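Local atomic coordinates of Red carotenoid protein (RCP) (Nostoc sp., PDB entry 5FCY), a protein that binds carotenoids, here modelled as beta-carotene, in an all-helical fold like the orange carotenoid protein's N-terminal domain, and probably serves in photoprotection. Residues 27-32 with 121-126; 13-18 with 143-148. All blocks are in the same frame, centred on the assembly; numbering follows the deposited sequence.

Contact 1: residues 27-32 with 121-126; sequences LALFWF and YKLSSE. With BCR (beta-carotene), chain B.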
ATOM      1  N   LEU A  27      -1.681  -0.020   6.563  1.00 39.53           N
ATOM      2  CA  LEU A  27      -1.674  -1.231   5.752  1.00 40.16           C
ATOM      3  C   LEU A  27      -3.025  -1.929   5.797  1.00 40.58           C
ATOM      4  O   LEU A  27      -3.467  -2.509   4.798  1.00 41.24           O
ATOM      5  CB  LEU A  27      -0.563  -2.166   6.231  1.00 40.76           C
ATOM      6  CG  LEU A  27       0.855  -1.759   5.830  1.00 40.86           C
ATOM      7  CD1 LEU A  27       1.885  -2.414   6.738  1.00 40.51           C
ATOM      8  CD2 LEU A  27       1.115  -2.124   4.376  1.00 40.48           C
ATOM      9  N   ALA A  28      -3.701  -1.880   6.947  1.00 40.28           N
ATOM     10  CA  ALA A  28      -5.019  -2.496   7.058  1.00 41.40           C
ATOM     11  C   ALA A  28      -6.022  -1.794   6.154  1.00 41.40           C
ATOM     12  O   ALA A  28      -6.780  -2.442   5.424  1.00 42.12           O
ATOM     13  CB  ALA A  28      -5.493  -2.469   8.511  1.00 42.17           C
ATOM     14  N   LEU A  29      -6.039  -0.461   6.191  1.00 40.54           N
ATOM     15  CA  LEU A  29      -6.937   0.293   5.322  1.00 41.34           C
ATOM     16  C   LEU A  29      -6.680  -0.037   3.857  1.00 41.23           C
ATOM     17  O   LEU A  29      -7.616  -0.273   3.086  1.00 42.49           O
ATOM     18  CB  LEU A  29      -6.764   1.790   5.577  1.00 40.07           C
ATOM     19  CG  LEU A  29      -7.639   2.724   4.743  1.00 39.81           C
ATOM     20  CD1 LEU A  29      -9.106   2.491   5.042  1.00 44.29           C
ATOM     21  CD2 LEU A  29      -7.260   4.167   5.012  1.00 40.17           C
ATOM     22  N   PHE A  30      -5.406  -0.064   3.458  1.00 40.36           N
ATOM     23  CA  PHE A  30      -5.061  -0.371   2.073  1.00 41.23           C
ATOM     24  C   PHE A  30      -5.546  -1.764   1.686  1.00 42.62           C
ATOM     25  O   PHE A  30      -5.985  -1.984   0.553  1.00 43.20           O
ATOM     26  CB  PHE A  30      -3.542  -0.258   1.889  1.00 40.12           C
ATOM     27  CG  PHE A  30      -3.096   0.199   0.516  1.00 39.45           C
ATOM     28  CD1 PHE A  30      -3.964   0.804  -0.378  1.00 39.65           C
ATOM     29  CD2 PHE A  30      -1.777   0.023   0.130  1.00 39.13           C
ATOM     30  CE1 PHE A  30      -3.521   1.223  -1.620  1.00 39.22           C
ATOM     31  CE2 PHE A  30      -1.335   0.434  -1.110  1.00 38.68           C
ATOM     32  CZ  PHE A  30      -2.209   1.032  -1.987  1.00 38.81           C
ATOM     33  N   TRP A  31      -5.478  -2.718   2.620  1.00 42.79           N
ATOM     34  CA  TRP A  31      -5.880  -4.090   2.324  1.00 44.06           C
ATOM     35  C   TRP A  31      -7.386  -4.204   2.130  1.00 45.67           C
ATOM     36  O   TRP A  31      -7.848  -4.878   1.202  1.00 46.91           O
ATOM     37  CB  TRP A  31      -5.421  -5.023   3.444  1.00 44.69           C
ATOM     38  CG  TRP A  31      -6.086  -6.361   3.411  1.00 45.84           C
ATOM     39  CD1 TRP A  31      -7.113  -6.784   4.203  1.00 45.86           C
ATOM     40  CD2 TRP A  31      -5.776  -7.452   2.537  1.00 46.95           C
ATOM     41  NE1 TRP A  31      -7.460  -8.072   3.878  1.00 46.80           N
ATOM     42  CE2 TRP A  31      -6.654  -8.506   2.858  1.00 47.30           C
ATOM     43  CE3 TRP A  31      -4.842  -7.641   1.515  1.00 47.88           C
ATOM     44  CZ2 TRP A  31      -6.626  -9.730   2.196  1.00 48.81           C
ATOM     45  CZ3 TRP A  31      -4.813  -8.857   0.857  1.00 49.55           C
ATOM     46  CH2 TRP A  31      -5.700  -9.886   1.201  1.00 50.32           C
ATOM     47  N   PHE A  32      -8.170  -3.564   2.998  1.00 45.19           N
ATOM     48  CA  PHE A  32      -9.620  -3.659   2.877  1.00 46.16           C
ATOM     49  C   PHE A  32     -10.114  -2.963   1.617  1.00 48.74           C
ATOM     50  O   PHE A  32     -11.020  -3.466   0.942  1.00 51.06           O
ATOM     51  CB  PHE A  32     -10.291  -3.081   4.120  1.00 46.13           C
ATOM     52  CG  PHE A  32     -10.214  -3.984   5.315  1.00 46.26           C
ATOM     53  CD1 PHE A  32     -10.969  -5.143   5.371  1.00 45.73           C
ATOM     54  CD2 PHE A  32      -9.384  -3.679   6.378  1.00 45.93           C
ATOM     55  CE1 PHE A  32     -10.899  -5.979   6.466  1.00 46.32           C
ATOM     56  CE2 PHE A  32      -9.311  -4.512   7.477  1.00 46.03           C
ATOM     57  CZ  PHE A  32     -10.069  -5.662   7.521  1.00 46.42           C
ATOM     58  N   TYR A 121      -8.525  -8.524  12.605  1.00 50.16           N
ATOM     59  CA  TYR A 121      -8.184  -7.107  12.617  1.00 50.14           C
ATOM     60  C   TYR A 121      -9.416  -6.304  12.217  1.00 50.60           C
ATOM     61  O   TYR A 121     -10.011  -6.554  11.163  1.00 50.98           O
ATOM     62  CB  TYR A 121      -7.018  -6.805  11.676  1.00 49.06           C
ATOM     63  CG  TYR A 121      -6.380  -5.460  11.948  1.00 47.84           C
ATOM     64  CD1 TYR A 121      -6.930  -4.294  11.437  1.00 47.36           C
ATOM     65  CD2 TYR A 121      -5.238  -5.357  12.731  1.00 46.67           C
ATOM     66  CE1 TYR A 121      -6.357  -3.064  11.692  1.00 46.37           C
ATOM     67  CE2 TYR A 121      -4.658  -4.132  12.990  1.00 46.36           C
ATOM     68  CZ  TYR A 121      -5.221  -2.989  12.469  1.00 45.97           C
ATOM     69  OH  TYR A 121      -4.638  -1.770  12.729  1.00 44.03           O
ATOM     70  N   LYS A 122      -9.801  -5.353  13.062  1.00 50.62           N
ATOM     71  CA  LYS A 122     -10.921  -4.465  12.791  1.00 52.03           C
ATOM     72  C   LYS A 122     -10.413  -3.033  12.706  1.00 50.96           C
ATOM     73  O   LYS A 122      -9.559  -2.618  13.495  1.00 50.42           O
ATOM     74  CB  LYS A 122     -12.002  -4.581  13.873  1.00 52.99           C
ATOM     75  CG  LYS A 122     -12.701  -5.928  13.887  1.00 55.24           C
ATOM     76  CD  LYS A 122     -13.780  -5.992  14.953  1.00 57.91           C
ATOM     77  CE  LYS A 122     -14.474  -7.345  14.952  1.00 60.75           C
ATOM     78  NZ  LYS A 122     -15.522  -7.447  16.008  1.00 61.22           N
ATOM     79  N   LEU A 123     -10.938  -2.286  11.741  1.00 50.35           N
ATOM     80  CA  LEU A 123     -10.472  -0.926  11.518  1.00 50.23           C
ATOM     81  C   LEU A 123     -10.936  -0.006  12.638  1.00 50.76           C
ATOM     82  O   LEU A 123     -12.042  -0.148  13.170  1.00 51.29           O
ATOM     83  CB  LEU A 123     -10.975  -0.405  10.173  1.00 50.27           C
ATOM     84  CG  LEU A 123     -10.489  -1.137   8.920  1.00 49.08           C
ATOM     85  CD1 LEU A 123     -11.050  -0.467   7.676  1.00 49.69           C
ATOM     86  CD2 LEU A 123      -8.969  -1.184   8.863  1.00 47.10           C
ATOM     87  N   SER A 124     -10.074   0.942  12.998  1.00 50.11           N
ATOM     88  CA  SER A 124     -10.442   1.980  13.945  1.00 50.20           C
ATOM     89  C   SER A 124     -11.664   2.748  13.446  1.00 51.12           C
ATOM     90  O   SER A 124     -12.029   2.696  12.269  1.00 51.09           O
ATOM     91  CB  SER A 124      -9.276   2.944  14.155  1.00 50.11           C
ATOM     92  OG  SER A 124      -9.722   4.166  14.717  1.00 53.00           O
ATOM     93  N   SER A 125     -12.299   3.472  14.369  1.00 51.83           N
ATOM     94  CA  SER A 125     -13.429   4.316  13.994  1.00 51.42           C
ATOM     95  C   SER A 125     -13.028   5.312  12.915  1.00 51.61           C
ATOM     96  O   SER A 125     -13.788   5.558  11.971  1.00 51.17           O
ATOM     97  CB  SER A 125     -13.965   5.046  15.227  1.00 51.40           C
ATOM     98  OG  SER A 125     -15.019   5.928  14.882  1.00 50.79           O
ATOM     99  N   GLU A 126     -11.830   5.889  13.037  1.00 52.56           N
ATOM    100  CA  GLU A 126     -11.349   6.849  12.049  1.00 52.63           C
ATOM    101  C   GLU A 126     -11.130   6.185  10.694  1.00 51.81           C
ATOM    102  O   GLU A 126     -11.504   6.744   9.655  1.00 51.78           O
ATOM    103  CB  GLU A 126     -10.054   7.493  12.548  1.00 53.63           C
ATOM    104  CG  GLU A 126      -9.548   8.648  11.695  1.00 53.43           C
ATOM    105  CD  GLU A 126      -8.224   9.209  12.187  1.00 55.68           C
ATOM    106  OE1 GLU A 126      -7.719   8.740  13.230  1.00 55.76           O
ATOM    107  OE2 GLU A 126      -7.685  10.122  11.525  1.00 56.25           O
TER
HETATM  108  C1  BCR B 201       0.150  -7.450  10.199  1.00 47.63           C
HETATM  109  C2  BCR B 201      -0.541  -7.689  11.539  1.00 46.46           C
HETATM  110  C3  BCR B 201      -1.000  -6.413  12.238  1.00 46.42           C
HETATM  111  C4  BCR B 201      -1.427  -5.347  11.238  1.00 46.21           C
HETATM  112  C5  BCR B 201      -1.711  -5.975   9.896  1.00 47.04           C
HETATM  113  C6  BCR B 201      -0.720  -6.616   9.278  1.00 46.71           C
HETATM  114  C7  BCR B 201      -0.432  -6.567   7.807  1.00 46.24           C
HETATM  115  C8  BCR B 201      -1.107  -5.866   6.872  1.00 46.34           C
HETATM  116  C9  BCR B 201      -0.717  -5.896   5.430  1.00 45.73           C
HETATM  117  C10 BCR B 201      -1.468  -5.209   4.531  1.00 44.88           C
HETATM  118  C11 BCR B 201      -1.204  -5.140   3.082  1.00 45.38           C
HETATM  119  C33 BCR B 201      -3.099  -5.907   9.355  1.00 48.18           C
HETATM  120  C31 BCR B 201       0.471  -8.820   9.604  1.00 48.20           C
HETATM  121  C32 BCR B 201       1.431  -6.679  10.467  1.00 48.49           C
HETATM  122  C34 BCR B 201       0.496  -6.697   5.037  1.00 45.94           C
HETATM  123  C12 BCR B 201      -2.002  -4.412   2.283  1.00 45.32           C
HETATM  124  C13 BCR B 201      -1.784  -4.294   0.817  1.00 45.46           C
HETATM  125  C14 BCR B 201      -2.646  -3.541   0.084  1.00 44.90           C
HETATM  126  C15 BCR B 201      -2.553  -3.328  -1.368  1.00 44.04           C
HETATM  127  C16 BCR B 201      -3.452  -2.587  -2.034  1.00 44.19           C
HETATM  128  C17 BCR B 201      -3.310  -2.410  -3.487  1.00 44.43           C
HETATM  129  C18 BCR B 201      -4.159  -1.696  -4.253  1.00 44.65           C
HETATM  130  C19 BCR B 201      -3.858  -1.607  -5.707  1.00 44.35           C
HETATM  131  C20 BCR B 201      -4.561  -0.873  -6.578  1.00 44.61           C
HETATM  132  C21 BCR B 201      -4.174  -0.848  -7.997  1.00 44.99           C
HETATM  133  C22 BCR B 201      -4.856  -0.158  -8.932  1.00 44.69           C
HETATM  134  C23 BCR B 201      -4.378  -0.236 -10.342  1.00 45.32           C
HETATM  135  C24 BCR B 201      -5.037   0.314 -11.371  1.00 46.00           C
HETATM  136  C25 BCR B 201      -4.582   0.230 -12.789  1.00 47.62           C
HETATM  137  C26 BCR B 201      -3.508  -0.457 -13.185  1.00 47.67           C
HETATM  138  C27 BCR B 201      -2.401   0.282 -13.901  1.00 47.13           C
HETATM  139  C28 BCR B 201      -2.988   1.499 -14.605  1.00 47.13           C
HETATM  140  C29 BCR B 201      -4.416   1.234 -15.068  1.00 46.08           C
HETATM  141  C30 BCR B 201      -5.344   0.935 -13.891  1.00 46.68           C
HETATM  142  C35 BCR B 201      -0.601  -5.009   0.226  1.00 45.98           C
HETATM  143  C36 BCR B 201      -5.351  -1.033  -3.620  1.00 45.66           C
HETATM  144  C37 BCR B 201      -6.068   0.619  -8.502  1.00 44.79           C
HETATM  145  C38 BCR B 201      -3.423  -1.954 -13.026  1.00 47.33           C
HETATM  146  C39 BCR B 201      -6.474   0.016 -14.334  1.00 46.53           C
HETATM  147  C40 BCR B 201      -5.938   2.253 -13.406  1.00 45.95           C

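Contact 2: residues 13-18 with 143-148; sequences KYVQSW and ITLFRD. With BCR (beta-carotene), chain B.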
ATOM      1  N   LYS A  13      -6.767  15.508   1.298  1.00 52.90           N
ATOM      2  CA  LYS A  13      -7.247  15.292   2.659  1.00 52.00           C
ATOM      3  C   LYS A  13      -7.311  13.807   2.992  1.00 49.71           C
ATOM      4  O   LYS A  13      -6.982  13.403   4.114  1.00 48.56           O
ATOM      5  CB  LYS A  13      -8.616  15.947   2.843  1.00 53.38           C
ATOM      6  CG  LYS A  13      -8.546  17.422   3.212  1.00 55.53           C
ATOM      7  CD  LYS A  13      -8.369  17.613   4.714  1.00 57.27           C
ATOM      8  CE  LYS A  13      -8.065  19.065   5.065  1.00 60.21           C
ATOM      9  NZ  LYS A  13      -8.012  19.302   6.536  1.00 60.98           N
ATOM     10  N   TYR A  14      -7.737  12.978   2.038  1.00 49.74           N
ATOM     11  CA  TYR A  14      -7.677  11.533   2.239  1.00 48.69           C
ATOM     12  C   TYR A  14      -6.236  11.075   2.430  1.00 46.43           C
ATOM     13  O   TYR A  14      -5.935  10.298   3.342  1.00 45.31           O
ATOM     14  CB  TYR A  14      -8.308  10.804   1.053  1.00 49.05           C
ATOM     15  CG  TYR A  14      -9.813  10.902   0.985  1.00 49.86           C
ATOM     16  CD1 TYR A  14     -10.616  10.215   1.883  1.00 50.18           C
ATOM     17  CD2 TYR A  14     -10.432  11.666   0.006  1.00 51.00           C
ATOM     18  CE1 TYR A  14     -11.994  10.298   1.818  1.00 50.51           C
ATOM     19  CE2 TYR A  14     -11.805  11.755  -0.068  1.00 51.54           C
ATOM     20  CZ  TYR A  14     -12.582  11.069   0.839  1.00 50.37           C
ATOM     21  OH  TYR A  14     -13.953  11.159   0.763  1.00 50.65           O
ATOM     22  N   VAL A  15      -5.332  11.551   1.573  1.00 46.48           N
ATOM     23  CA  VAL A  15      -3.927  11.165   1.675  1.00 45.61           C
ATOM     24  C   VAL A  15      -3.361  11.584   3.025  1.00 45.10           C
ATOM     25  O   VAL A  15      -2.679  10.805   3.702  1.00 43.99           O
ATOM     26  CB  VAL A  15      -3.121  11.771   0.512  1.00 45.50           C
ATOM     27  CG1 VAL A  15      -1.636  11.464   0.661  1.00 42.82           C
ATOM     28  CG2 VAL A  15      -3.629  11.242  -0.815  1.00 43.81           C
ATOM     29  N   GLN A  16      -3.630  12.826   3.435  1.00 46.30           N
ATOM     30  CA  GLN A  16      -3.125  13.301   4.718  1.00 46.79           C
ATOM     31  C   GLN A  16      -3.757  12.542   5.877  1.00 45.26           C
ATOM     32  O   GLN A  16      -3.068  12.183   6.838  1.00 44.42           O
ATOM     33  CB  GLN A  16      -3.368  14.804   4.860  1.00 49.73           C
ATOM     34  CG  GLN A  16      -2.199  15.660   4.396  1.00 52.00           C
ATOM     35  CD  GLN A  16      -2.429  17.143   4.617  1.00 56.54           C
ATOM     36  OE1 GLN A  16      -1.956  17.717   5.601  1.00 56.57           O
ATOM     37  NE2 GLN A  16      -3.153  17.774   3.698  1.00 55.67           N
ATOM     38  N   SER A  17      -5.064  12.288   5.810  1.00 45.00           N
ATOM     39  CA  SER A  17      -5.703  11.483   6.846  1.00 45.09           C
ATOM     40  C   SER A  17      -5.137  10.071   6.859  1.00 43.69           C
ATOM     41  O   SER A  17      -4.923   9.487   7.928  1.00 43.03           O
ATOM     42  CB  SER A  17      -7.215  11.453   6.632  1.00 46.26           C
ATOM     43  OG  SER A  17      -7.779  12.742   6.790  1.00 47.95           O
ATOM     44  N   TRP A  18      -4.884   9.508   5.676  1.00 43.73           N
ATOM     45  CA  TRP A  18      -4.301   8.174   5.591  1.00 41.82           C
ATOM     46  C   TRP A  18      -2.907   8.150   6.206  1.00 41.06           C
ATOM     47  O   TRP A  18      -2.517   7.164   6.841  1.00 39.70           O
ATOM     48  CB  TRP A  18      -4.261   7.732   4.127  1.00 40.79           C
ATOM     49  CG  TRP A  18      -4.168   6.247   3.906  1.00 38.71           C
ATOM     50  CD1 TRP A  18      -3.703   5.306   4.778  1.00 38.11           C
ATOM     51  CD2 TRP A  18      -4.559   5.538   2.724  1.00 38.01           C
ATOM     52  NE1 TRP A  18      -3.780   4.057   4.210  1.00 37.31           N
ATOM     53  CE2 TRP A  18      -4.302   4.173   2.949  1.00 37.36           C
ATOM     54  CE3 TRP A  18      -5.103   5.928   1.497  1.00 38.29           C
ATOM     55  CZ2 TRP A  18      -4.569   3.198   1.995  1.00 37.81           C
ATOM     56  CZ3 TRP A  18      -5.365   4.960   0.550  1.00 38.23           C
ATOM     57  CH2 TRP A  18      -5.099   3.612   0.804  1.00 38.19           C
ATOM     58  N   ILE A 143      -7.959   5.824  -8.101  1.00 42.07           N
ATOM     59  CA  ILE A 143      -6.638   5.599  -8.684  1.00 41.27           C
ATOM     60  C   ILE A 143      -5.729   6.785  -8.392  1.00 40.34           C
ATOM     61  O   ILE A 143      -4.579   6.624  -7.970  1.00 39.78           O
ATOM     62  CB  ILE A 143      -6.756   5.343 -10.198  1.00 41.45           C
ATOM     63  CG1 ILE A 143      -7.635   4.121 -10.470  1.00 41.94           C
ATOM     64  CG2 ILE A 143      -5.376   5.131 -10.826  1.00 40.30           C
ATOM     65  CD1 ILE A 143      -8.226   4.109 -11.849  1.00 42.44           C
ATOM     66  N   THR A 144      -6.234   7.999  -8.619  1.00 41.10           N
ATOM     67  CA  THR A 144      -5.463   9.194  -8.295  1.00 41.11           C
ATOM     68  C   THR A 144      -5.090   9.217  -6.819  1.00 40.22           C
ATOM     69  O   THR A 144      -3.946   9.524  -6.462  1.00 39.64           O
ATOM     70  CB  THR A 144      -6.261  10.443  -8.670  1.00 41.10           C
ATOM     71  OG1 THR A 144      -6.628  10.377 -10.054  1.00 41.13           O
ATOM     72  CG2 THR A 144      -5.444  11.705  -8.429  1.00 41.38           C
ATOM     73  N   LEU A 145      -6.044   8.891  -5.946  1.00 40.93           N
ATOM     74  CA  LEU A 145      -5.757   8.823  -4.518  1.00 40.79           C
ATOM     75  C   LEU A 145      -4.641   7.824  -4.233  1.00 39.60           C
ATOM     76  O   LEU A 145      -3.666   8.144  -3.542  1.00 38.83           O
ATOM     77  CB  LEU A 145      -7.030   8.452  -3.754  1.00 40.85           C
ATOM     78  CG  LEU A 145      -6.880   8.052  -2.285  1.00 41.48           C
ATOM     79  CD1 LEU A 145      -6.237   9.164  -1.477  1.00 43.05           C
ATOM     80  CD2 LEU A 145      -8.234   7.681  -1.703  1.00 43.35           C
ATOM     81  N   PHE A 146      -4.766   6.607  -4.768  1.00 38.89           N
ATOM     82  CA  PHE A 146      -3.790   5.561  -4.476  1.00 38.62           C
ATOM     83  C   PHE A 146      -2.406   5.937  -4.988  1.00 38.33           C
ATOM     84  O   PHE A 146      -1.403   5.727  -4.295  1.00 37.12           O
ATOM     85  CB  PHE A 146      -4.242   4.237  -5.093  1.00 38.82           C
ATOM     86  CG  PHE A 146      -5.614   3.796  -4.655  1.00 39.73           C
ATOM     87  CD1 PHE A 146      -6.087   4.098  -3.390  1.00 39.84           C
ATOM     88  CD2 PHE A 146      -6.431   3.081  -5.515  1.00 40.36           C
ATOM     89  CE1 PHE A 146      -7.346   3.696  -2.990  1.00 40.53           C
ATOM     90  CE2 PHE A 146      -7.691   2.674  -5.120  1.00 41.28           C
ATOM     91  CZ  PHE A 146      -8.148   2.983  -3.858  1.00 41.72           C
ATOM     92  N   ARG A 147      -2.330   6.491  -6.200  1.00 38.76           N
ATOM     93  CA  ARG A 147      -1.039   6.889  -6.750  1.00 38.01           C
ATOM     94  C   ARG A 147      -0.349   7.909  -5.854  1.00 37.29           C
ATOM     95  O   ARG A 147       0.856   7.806  -5.599  1.00 37.03           O
ATOM     96  CB  ARG A 147      -1.220   7.451  -8.158  1.00 39.67           C
ATOM     97  CG  ARG A 147      -1.624   6.409  -9.189  1.00 40.82           C
ATOM     98  CD  ARG A 147      -1.811   7.015 -10.574  1.00 42.85           C
ATOM     99  NE  ARG A 147      -0.613   7.717 -11.034  1.00 44.19           N
ATOM    100  CZ  ARG A 147      -0.399   9.026 -10.903  1.00 45.38           C
ATOM    101  NH1 ARG A 147      -1.303   9.809 -10.324  1.00 44.50           N
ATOM    102  NH2 ARG A 147       0.731   9.558 -11.355  1.00 45.06           N
ATOM    103  N   ASP A 148      -1.094   8.902  -5.365  1.00 37.45           N
ATOM    104  CA  ASP A 148      -0.492   9.920  -4.509  1.00 37.46           C
ATOM    105  C   ASP A 148      -0.138   9.364  -3.137  1.00 37.00           C
ATOM    106  O   ASP A 148       0.805   9.845  -2.500  1.00 37.26           O
ATOM    107  CB  ASP A 148      -1.436  11.114  -4.362  1.00 38.02           C
ATOM    108  CG  ASP A 148      -1.813  11.730  -5.694  1.00 38.49           C
ATOM    109  OD1 ASP A 148      -1.002  11.655  -6.644  1.00 39.39           O
ATOM    110  OD2 ASP A 148      -2.922  12.291  -5.791  1.00 38.54           O
TER
HETATM  111  C1  BCR B 201       0.150  -7.450  10.199  1.00 47.63           C
HETATM  112  C2  BCR B 201      -0.541  -7.689  11.539  1.00 46.46           C
HETATM  113  C3  BCR B 201      -1.000  -6.413  12.238  1.00 46.42           C
HETATM  114  C4  BCR B 201      -1.427  -5.347  11.238  1.00 46.21           C
HETATM  115  C5  BCR B 201      -1.711  -5.975   9.896  1.00 47.04           C
HETATM  116  C6  BCR B 201      -0.720  -6.616   9.278  1.00 46.71           C
HETATM  117  C7  BCR B 201      -0.432  -6.567   7.807  1.00 46.24           C
HETATM  118  C8  BCR B 201      -1.107  -5.866   6.872  1.00 46.34           C
HETATM  119  C9  BCR B 201      -0.717  -5.896   5.430  1.00 45.73           C
HETATM  120  C10 BCR B 201      -1.468  -5.209   4.531  1.00 44.88           C
HETATM  121  C11 BCR B 201      -1.204  -5.140   3.082  1.00 45.38           C
HETATM  122  C33 BCR B 201      -3.099  -5.907   9.355  1.00 48.18           C
HETATM  123  C31 BCR B 201       0.471  -8.820   9.604  1.00 48.20           C
HETATM  124  C32 BCR B 201       1.431  -6.679  10.467  1.00 48.49           C
HETATM  125  C34 BCR B 201       0.496  -6.697   5.037  1.00 45.94           C
HETATM  126  C12 BCR B 201      -2.002  -4.412   2.283  1.00 45.32           C
HETATM  127  C13 BCR B 201      -1.784  -4.294   0.817  1.00 45.46           C
HETATM  128  C14 BCR B 201      -2.646  -3.541   0.084  1.00 44.90           C
HETATM  129  C15 BCR B 201      -2.553  -3.328  -1.368  1.00 44.04           C
HETATM  130  C16 BCR B 201      -3.452  -2.587  -2.034  1.00 44.19           C
HETATM  131  C17 BCR B 201      -3.310  -2.410  -3.487  1.00 44.43           C
HETATM  132  C18 BCR B 201      -4.159  -1.696  -4.253  1.00 44.65           C
HETATM  133  C19 BCR B 201      -3.858  -1.607  -5.707  1.00 44.35           C
HETATM  134  C20 BCR B 201      -4.561  -0.873  -6.578  1.00 44.61           C
HETATM  135  C21 BCR B 201      -4.174  -0.848  -7.997  1.00 44.99           C
HETATM  136  C22 BCR B 201      -4.856  -0.158  -8.932  1.00 44.69           C
HETATM  137  C23 BCR B 201      -4.378  -0.236 -10.342  1.00 45.32           C
HETATM  138  C24 BCR B 201      -5.037   0.314 -11.371  1.00 46.00           C
HETATM  139  C25 BCR B 201      -4.582   0.230 -12.789  1.00 47.62           C
HETATM  140  C26 BCR B 201      -3.508  -0.457 -13.185  1.00 47.67           C
HETATM  141  C27 BCR B 201      -2.401   0.282 -13.901  1.00 47.13           C
HETATM  142  C28 BCR B 201      -2.988   1.499 -14.605  1.00 47.13           C
HETATM  143  C29 BCR B 201      -4.416   1.234 -15.068  1.00 46.08           C
HETATM  144  C30 BCR B 201      -5.344   0.935 -13.891  1.00 46.68           C
HETATM  145  C35 BCR B 201      -0.601  -5.009   0.226  1.00 45.98           C
HETATM  146  C36 BCR B 201      -5.351  -1.033  -3.620  1.00 45.66           C
HETATM  147  C37 BCR B 201      -6.068   0.619  -8.502  1.00 44.79           C
HETATM  148  C38 BCR B 201      -3.423  -1.954 -13.026  1.00 47.33           C
HETATM  149  C39 BCR B 201      -6.474   0.016 -14.334  1.00 46.53           C
HETATM  150  C40 BCR B 201      -5.938   2.253 -13.406  1.00 45.95           C

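Contact 1: residues 27-32 with 121-126
Tyr121 is shared between protein and pigment: its ring meets the methyl of Ala28 and also a terminal ring of the beta-carotene. Its CE1 lies 3.3 Å from Ala28 CB, while the carotenoid methyl C33 sits 4.0 Å above the plane of the Tyr121 ring, offset toward the rim. CB of Tyr121 points at helix 23-35, and CG lies anti to the backbone N (chi1 -163°); alanine, small on that helix, lets the broad ring approach. The hydroxyl OH turns to Glu25, whose carboxylate also accepts from Ser124 N, so the polar end of the tyrosine is satisfied beside an otherwise greasy surface.

Leu123 fills the next position. Its CD2 lies 3.7 Å from Ala28 CB and 3.5 Å from Phe32 CD2. The Leu123 and Phe32 side chains pass in opposite directions, and the breadth of the flat ring gives the branched leucine a wide apolar surface. At the edge of that ring, CZ of Phe32 comes 3.8 Å from Tyr121 O. No hydrogen bond joins the two segments, so apolar packing carries the contact.

Other residues of the helix serve the pigment. The Phe30 ring lies flat against the middle of the polyene, with C16 of beta-carotene 3.5 Å above the centre of the Phe30 ring, as suits a flat aromatic beside a conjugated chain.

Helix 23-35 thus has the carotenoid along one flank and the 121-124 connection along another. That connection leads into helix 125-136, capped by Ser124 OG accepting from Glu126 N, and Leu29 reaches Leu130 and Leu131 of the same helix.

Contact 2: residues 13-18 with 143-148
Leu145 packs its CD1 methyl between Tyr14 and Val15, 3.7 Å from Tyr14 CB and 3.4 Å from Val15 CG2. Although the leucine side chain does not start out toward helix 9-19, its end draws nearer. Branched at CB, Val15 offers CG2 beside its own backbone N, and this methyl also comes 4.2 Å from the aliphatic CB of Asp148. Tyr14 touches through CB, while its ring leads off toward Leu130 and Ile134.

The axes of segments 13-18 and 143-148 approach to 9.7 Å, their N-to-C directions 43° apart, in the all-helical fold shared with the N-terminal domain of the orange carotenoid protein. Phe146 lies between Trp18 and the carotenoid. Its CB leaves away from helix 9-19, yet CG, anti to the carbonyl carbon (chi1 -56°), begins a ring whose CD1 lies 4.1 Å from Trp18 CZ3, edge to edge. Trp18 CG is anti to the backbone N (chi1 -159°), and the wide indole is long enough to reach Phe146 through CZ3. Across its ring, Phe146 CD2 is 3.9 Å from the carotenoid methyl C37. One turn earlier, Ile143 brings CD1 to 3.3 Å from the methyl C40 on the terminal ring of beta-carotene.

In the fold
The centres of contacts 1 and 2 lie about 15 Å apart, and the two join through Trp18 and Phe30, where Trp18 CH2 is 3.3 Å from Phe30 CD1. Along the chain, helix 9-19 is followed directly by helix 23-35, and helix 125-136 by helix 139-150. Contact 2 therefore ties the outer members of these two pairs together, and contact 1 lies within the chain span between its segments. Both belong to the region related to the N-terminal domain of the orange carotenoid protein. Both also reach beta-carotene, contact 1 at one terminal ring and mid-polyene, contact 2 at the other terminal ring and the polyene methyl C37, so helices from both ends of the polypeptide line one long pocket.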